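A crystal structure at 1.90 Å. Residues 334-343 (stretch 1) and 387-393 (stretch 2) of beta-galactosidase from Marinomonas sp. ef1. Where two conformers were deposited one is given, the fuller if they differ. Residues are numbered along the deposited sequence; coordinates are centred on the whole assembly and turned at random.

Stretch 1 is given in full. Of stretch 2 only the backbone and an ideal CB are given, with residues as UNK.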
ATOM      1  N   VAL A 334      -5.923 -36.787   0.075  1.00 15.27           N
ATOM      2  CA  VAL A 334      -6.563 -37.835   0.883  1.00 15.41           C
ATOM      3  C   VAL A 334      -5.500 -38.856   1.340  1.00 15.74           C
ATOM      4  O   VAL A 334      -5.506 -39.295   2.491  1.00 15.51           O
ATOM      5  CB  VAL A 334      -7.736 -38.522   0.143  1.00 15.42           C
ATOM      6  CG1 VAL A 334      -8.302 -39.671   0.981  1.00 15.55           C
ATOM      7  CG2 VAL A 334      -8.826 -37.494  -0.200  1.00 15.93           C
ATOM      8  N   ARG A 335      -4.594 -39.222   0.430  1.00 15.92           N
ATOM      9  CA  ARG A 335      -3.422 -40.042   0.783  1.00 16.09           C
ATOM     10  C   ARG A 335      -2.585 -39.366   1.869  1.00 15.91           C
ATOM     11  O   ARG A 335      -2.183 -40.013   2.836  1.00 15.55           O
ATOM     12  CB  ARG A 335      -2.568 -40.315  -0.456  1.00 17.02           C
ATOM     13  CG  ARG A 335      -1.161 -40.823  -0.178  1.00 17.68           C
ATOM     14  CD  ARG A 335      -0.533 -41.354  -1.454  1.00 18.69           C
ATOM     15  NE  ARG A 335       0.830 -41.824  -1.219  1.00 19.71           N
ATOM     16  CZ  ARG A 335       1.929 -41.073  -1.290  1.00 20.22           C
ATOM     17  NH1 ARG A 335       1.875 -39.770  -1.563  1.00 20.39           N
ATOM     18  NH2 ARG A 335       3.109 -41.637  -1.060  1.00 20.77           N
ATOM     19  N   LEU A 336      -2.337 -38.068   1.687  1.00 15.69           N
ATOM     20  CA  LEU A 336      -1.561 -37.268   2.635  0.50 15.77           C
ATOM     21  C   LEU A 336      -2.152 -37.372   4.038  1.00 15.33           C
ATOM     22  O   LEU A 336      -1.440 -37.680   4.990  1.00 14.91           O
ATOM     23  CB  LEU A 336      -1.509 -35.797   2.180  0.50 16.04           C
ATOM     24  CG  LEU A 336      -0.473 -34.827   2.758  0.50 16.31           C
ATOM     25  CD1 LEU A 336      -0.718 -33.456   2.154  0.50 16.55           C
ATOM     26  CD2 LEU A 336      -0.485 -34.711   4.272  0.50 16.56           C
ATOM     27  N   TRP A 337      -3.456 -37.109   4.150  1.00 15.20           N
ATOM     28  CA  TRP A 337      -4.132 -37.100   5.453  1.00 14.96           C
ATOM     29  C   TRP A 337      -4.157 -38.475   6.099  1.00 14.76           C
ATOM     30  O   TRP A 337      -4.080 -38.589   7.325  1.00 14.89           O
ATOM     31  CB  TRP A 337      -5.575 -36.567   5.330  1.00 14.74           C
ATOM     32  CG  TRP A 337      -5.696 -35.168   4.788  1.00 14.52           C
ATOM     33  CD1 TRP A 337      -4.856 -34.117   5.029  1.00 14.42           C
ATOM     34  CD2 TRP A 337      -6.742 -34.664   3.949  1.00 14.30           C
ATOM     35  NE1 TRP A 337      -5.302 -32.990   4.375  1.00 14.33           N
ATOM     36  CE2 TRP A 337      -6.456 -33.298   3.702  1.00 14.47           C
ATOM     37  CE3 TRP A 337      -7.889 -35.238   3.364  1.00 14.40           C
ATOM     38  CZ2 TRP A 337      -7.280 -32.489   2.902  1.00 14.60           C
ATOM     39  CZ3 TRP A 337      -8.705 -34.436   2.569  1.00 14.42           C
ATOM     40  CH2 TRP A 337      -8.396 -33.068   2.350  1.00 14.45           C
ATOM     41  N   THR A 338      -4.270 -39.515   5.272  1.00 14.86           N
ATOM     42  CA  THR A 338      -4.300 -40.896   5.756  1.00 14.76           C
ATOM     43  C   THR A 338      -2.956 -41.290   6.365  1.00 14.99           C
ATOM     44  O   THR A 338      -2.916 -41.751   7.512  1.00 15.69           O
ATOM     45  CB  THR A 338      -4.721 -41.873   4.637  1.00 14.56           C
ATOM     46  OG1 THR A 338      -5.960 -41.443   4.060  1.00 14.59           O
ATOM     47  CG2 THR A 338      -4.903 -43.302   5.170  1.00 14.78           C
ATOM     48  N   TRP A 339      -1.863 -41.107   5.614  1.00 14.80           N
ATOM     49  CA  TRP A 339      -0.516 -41.365   6.155  1.00 14.68           C
ATOM     50  C   TRP A 339      -0.215 -40.506   7.365  1.00 14.48           C
ATOM     51  O   TRP A 339       0.427 -40.965   8.302  1.00 13.99           O
ATOM     52  CB  TRP A 339       0.579 -41.174   5.106  1.00 14.76           C
ATOM     53  CG  TRP A 339       0.792 -42.392   4.288  1.00 14.84           C
ATOM     54  CD1 TRP A 339       0.556 -42.540   2.961  1.00 15.06           C
ATOM     55  CD2 TRP A 339       1.250 -43.656   4.765  1.00 15.25           C
ATOM     56  NE1 TRP A 339       0.860 -43.824   2.564  1.00 15.55           N
ATOM     57  CE2 TRP A 339       1.281 -44.533   3.659  1.00 15.37           C
ATOM     58  CE3 TRP A 339       1.643 -44.135   6.017  1.00 15.22           C
ATOM     59  CZ2 TRP A 339       1.694 -45.862   3.771  1.00 15.76           C
ATOM     60  CZ3 TRP A 339       2.051 -45.468   6.129  1.00 15.45           C
ATOM     61  CH2 TRP A 339       2.083 -46.307   5.010  1.00 15.63           C
ATOM     62  N   GLU A 340      -0.681 -39.259   7.335  1.00 14.46           N
ATOM     63  CA  GLU A 340      -0.545 -38.354   8.475  1.00 14.63           C
ATOM     64  C   GLU A 340      -1.097 -39.027   9.726  1.00 14.41           C
ATOM     65  O   GLU A 340      -0.384 -39.153  10.729  1.00 14.21           O
ATOM     66  CB  GLU A 340      -1.268 -37.024   8.178  1.00 14.84           C
ATOM     67  CG  GLU A 340      -1.330 -36.003   9.298  1.00 15.00           C
ATOM     68  CD  GLU A 340      -2.474 -35.025   9.067  1.00 15.58           C
ATOM     69  OE1 GLU A 340      -3.587 -35.317   9.550  1.00 15.89           O
ATOM     70  OE2 GLU A 340      -2.270 -33.996   8.379  1.00 15.29           O
ATOM     71  N   ALA A 341      -2.349 -39.482   9.661  1.00 14.46           N
ATOM     72  CA  ALA A 341      -2.977 -40.148  10.817  1.00 14.78           C
ATOM     73  C   ALA A 341      -2.172 -41.375  11.275  1.00 15.04           C
ATOM     74  O   ALA A 341      -1.935 -41.550  12.482  1.00 15.31           O
ATOM     75  CB  ALA A 341      -4.413 -40.529  10.515  1.00 14.89           C
ATOM     76  N   PHE A 342      -1.716 -42.190  10.322  1.00 15.79           N
ATOM     77  CA  PHE A 342      -0.875 -43.369  10.649  1.00 15.68           C
ATOM     78  C   PHE A 342       0.427 -42.986  11.355  1.00 16.13           C
ATOM     79  O   PHE A 342       0.832 -43.668  12.294  1.00 16.51           O
ATOM     80  CB  PHE A 342      -0.542 -44.192   9.402  1.00 15.93           C
ATOM     81  CG  PHE A 342      -1.729 -44.894   8.767  1.00 15.85           C
ATOM     82  CD1 PHE A 342      -2.877 -45.231   9.492  1.00 16.01           C
ATOM     83  CD2 PHE A 342      -1.663 -45.262   7.435  1.00 15.98           C
ATOM     84  CE1 PHE A 342      -3.942 -45.877   8.876  1.00 16.26           C
ATOM     85  CE2 PHE A 342      -2.712 -45.934   6.824  1.00 16.35           C
ATOM     86  CZ  PHE A 342      -3.856 -46.235   7.541  1.00 16.41           C
ATOM     87  N   SER A 343       1.057 -41.886  10.937  1.00 15.90           N
ATOM     88  CA  SER A 343       2.286 -41.400  11.602  1.00 15.71           C
ATOM     89  C   SER A 343       2.088 -41.010  13.077  1.00 15.39           C
ATOM     90  O   SER A 343       3.043 -41.069  13.859  1.00 15.44           O
ATOM     91  CB  SER A 343       2.931 -40.243  10.818  1.00 16.06           C
ATOM     92  OG  SER A 343       2.266 -38.998  11.035  1.00 15.92           O
ATOM     93  N   UNK A 387      -2.006 -50.384  -0.690  1.00 23.10           N
ATOM     94  CA  UNK A 387      -0.830 -50.988  -1.341  1.00 24.24           C
ATOM     95  C   UNK A 387       0.456 -50.530  -0.653  1.00 23.27           C
ATOM     96  O   UNK A 387       1.330 -51.349  -0.364  1.00 22.98           O
ATOM     97  CB  UNK A 387      -0.790 -50.625  -2.827  1.00 24.24           C
ATOM     98  N   UNK A 388       0.556 -49.231  -0.365  1.00 21.79           N
ATOM     99  CA  UNK A 388       1.750 -48.688   0.283  1.00 21.42           C
ATOM    100  C   UNK A 388       1.978 -49.205   1.699  1.00 21.06           C
ATOM    101  O   UNK A 388       3.140 -49.372   2.087  1.00 19.98           O
ATOM    102  CB  UNK A 388       1.659 -47.161   0.318  1.00 21.42           C
ATOM    103  N   UNK A 389       0.919 -49.481   2.470  1.00 21.08           N
ATOM    104  CA  UNK A 389       1.157 -50.036   3.820  1.00 21.94           C
ATOM    105  C   UNK A 389       1.689 -51.483   3.731  1.00 21.91           C
ATOM    106  O   UNK A 389       2.496 -51.876   4.558  1.00 22.25           O
ATOM    107  CB  UNK A 389      -0.132 -50.001   4.644  1.00 21.94           C
ATOM    108  N   UNK A 390       1.254 -52.251   2.733  1.00 22.81           N
ATOM    109  CA  UNK A 390       1.816 -53.595   2.504  1.00 24.09           C
ATOM    110  C   UNK A 390       3.304 -53.527   2.149  1.00 23.26           C
ATOM    111  O   UNK A 390       4.097 -54.288   2.696  1.00 23.11           O
ATOM    112  CB  UNK A 390       1.050 -54.307   1.387  1.00 24.09           C
ATOM    113  N   UNK A 391       3.665 -52.584   1.274  1.00 23.41           N
ATOM    114  CA  UNK A 391       5.075 -52.320   0.916  1.00 23.65           C
ATOM    115  C   UNK A 391       5.901 -51.956   2.156  1.00 23.77           C
ATOM    116  O   UNK A 391       7.008 -52.473   2.350  1.00 23.36           O
ATOM    117  CB  UNK A 391       5.161 -51.192  -0.115  1.00 23.65           C
ATOM    118  N   UNK A 392       5.351 -51.085   2.998  1.00 23.44           N
ATOM    119  CA  UNK A 392       6.022 -50.675   4.220  1.00 23.86           C
ATOM    120  C   UNK A 392       6.228 -51.864   5.151  1.00 24.31           C
ATOM    121  O   UNK A 392       7.332 -52.085   5.625  1.00 23.72           O
ATOM    122  CB  UNK A 392       5.221 -49.580   4.926  1.00 23.86           C
ATOM    123  N   UNK A 393       5.156 -52.615   5.404  1.00 25.34           N
ATOM    124  CA  UNK A 393       5.197 -53.760   6.309  1.00 26.91           C
ATOM    125  C   UNK A 393       6.264 -54.771   5.870  1.00 28.14           C
ATOM    126  O   UNK A 393       7.061 -55.224   6.691  1.00 28.30           O
ATOM    127  CB  UNK A 393       3.825 -54.433   6.372  1.00 26.91           C
TER

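Both segments are helical. Their axes approach to 12.5 Å, with N-to-C directions 39° apart, and in the nearest backbone pair Trp339 CA lies 9.1 Å from the CA of position 389. Side chains span this gap, and the long ones of stretch 1, Arg335, Trp339 and Phe342, cover much of it.

Position 387 has helical phi/psi of -63/-45, and its ideal CB has nothing of stretch 1 within 5.5 Å. Stretch 1 sets no preference there beyond helix compatibility. The residue is Gln387, which makes no contact across the pair.

At position 388 the CA-to-CB bond points toward stretch 1, and the ideal CB lies 3.7 Å from Trp339 CZ2. Two kinds of donor lie within reach of a side chain: the indole NE1 of Trp339 and the guanidinium of Arg335, which also carries a positive charge. An acceptor is favoured; Glu, Gln or Asp could all be considered, the charge favours an acid, and the distance from CB to the guanidinium favours the longer one. The residue is Glu388. With chi1 at -71° (m) and chi2 at 176° (t), it extends its carboxylate to both partners. Arg335 NE donates to Glu388 OE1 at 2.8 Å with a nearly linear angle of 171°, and Arg335 NH2 donates to Glu388 OE2 at 3.0 Å with a more bent 132°, giving a two-pronged salt bridge. Trp339 NE1 also donates to Glu388 OE1, at 3.0 Å and 159°. OE1 thus accepts two hydrogen bonds, at the edge of each donor group.

At position 389 the CA-to-CB bond runs sideways. The ideal CB is 4.3 Å from Trp339 CH2 and 5.3 Å from Phe342 CE2, so the local surface is aromatic carbon. Val, Ile, Leu or Met would suit it. The residue is Val389, whose CG1 meets both rings, 3.8 Å from Trp339 CH2 and 4.0 Å from Phe342 CE2; its chi1 of -26° lies between the usual wells.

Positions 390, 391 and 393 again have no stretch 1 atom within 5.5 Å of the ideal CB, leaving the choice open. They are Lys390, Val391 and Ala393, none in contact with stretch 1.

At position 392 the CA-to-CB bond points toward stretch 1, its ideal CB 4.5 Å from Trp339 CH2. A branched or flexible aliphatic, such as Leu, Ile or Met, could extend cover of the indole. The residue is Leu392, whose CD1 packs 4.1 Å from Trp339 CH2.

Stretch 2, residues 387-393: QEVKVLA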
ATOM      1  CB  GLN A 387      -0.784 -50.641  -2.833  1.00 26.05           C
ATOM      2  CG  GLN A 387      -1.922 -51.260  -3.638  1.00 28.84           C
ATOM      3  CD  GLN A 387      -2.195 -50.587  -4.986  1.00 31.57           C
ATOM      4  OE1 GLN A 387      -1.715 -49.479  -5.274  1.00 33.77           O
ATOM      5  NE2 GLN A 387      -2.992 -51.262  -5.823  1.00 31.80           N
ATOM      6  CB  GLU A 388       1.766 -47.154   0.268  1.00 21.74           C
ATOM      7  CG  GLU A 388       2.012 -46.558  -1.114  1.00 21.44           C
ATOM      8  CD  GLU A 388       1.920 -45.038  -1.137  1.00 21.99           C
ATOM      9  OE1 GLU A 388       1.184 -44.441  -0.308  1.00 20.86           O
ATOM     10  OE2 GLU A 388       2.602 -44.430  -1.985  1.00 21.51           O
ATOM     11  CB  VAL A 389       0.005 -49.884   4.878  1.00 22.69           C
ATOM     12  CG1 VAL A 389      -0.916 -48.689   4.623  1.00 22.34           C
ATOM     13  CG2 VAL A 389      -0.763 -51.172   5.110  1.00 23.73           C
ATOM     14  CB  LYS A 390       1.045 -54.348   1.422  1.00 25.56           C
ATOM     15  CG  LYS A 390      -0.351 -54.763   1.856  1.00 27.54           C
ATOM     16  CD  LYS A 390      -1.095 -55.417   0.710  1.00 29.86           C
ATOM     17  CE  LYS A 390      -2.516 -55.780   1.103  1.00 32.55           C
ATOM     18  NZ  LYS A 390      -3.355 -55.991  -0.113  1.00 34.30           N
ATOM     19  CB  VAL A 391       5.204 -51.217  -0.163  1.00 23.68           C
ATOM     20  CG1 VAL A 391       6.660 -50.825  -0.394  1.00 24.23           C
ATOM     21  CG2 VAL A 391       4.583 -51.666  -1.481  1.00 23.44           C
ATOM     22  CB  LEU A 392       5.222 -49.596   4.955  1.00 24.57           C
ATOM     23  CG  LEU A 392       5.917 -48.601   5.904  1.00 25.69           C
ATOM     24  CD1 LEU A 392       4.992 -48.241   7.065  1.00 25.17           C
ATOM     25  CD2 LEU A 392       7.286 -49.011   6.428  1.00 25.84           C
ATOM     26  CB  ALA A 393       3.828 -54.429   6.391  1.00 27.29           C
TER
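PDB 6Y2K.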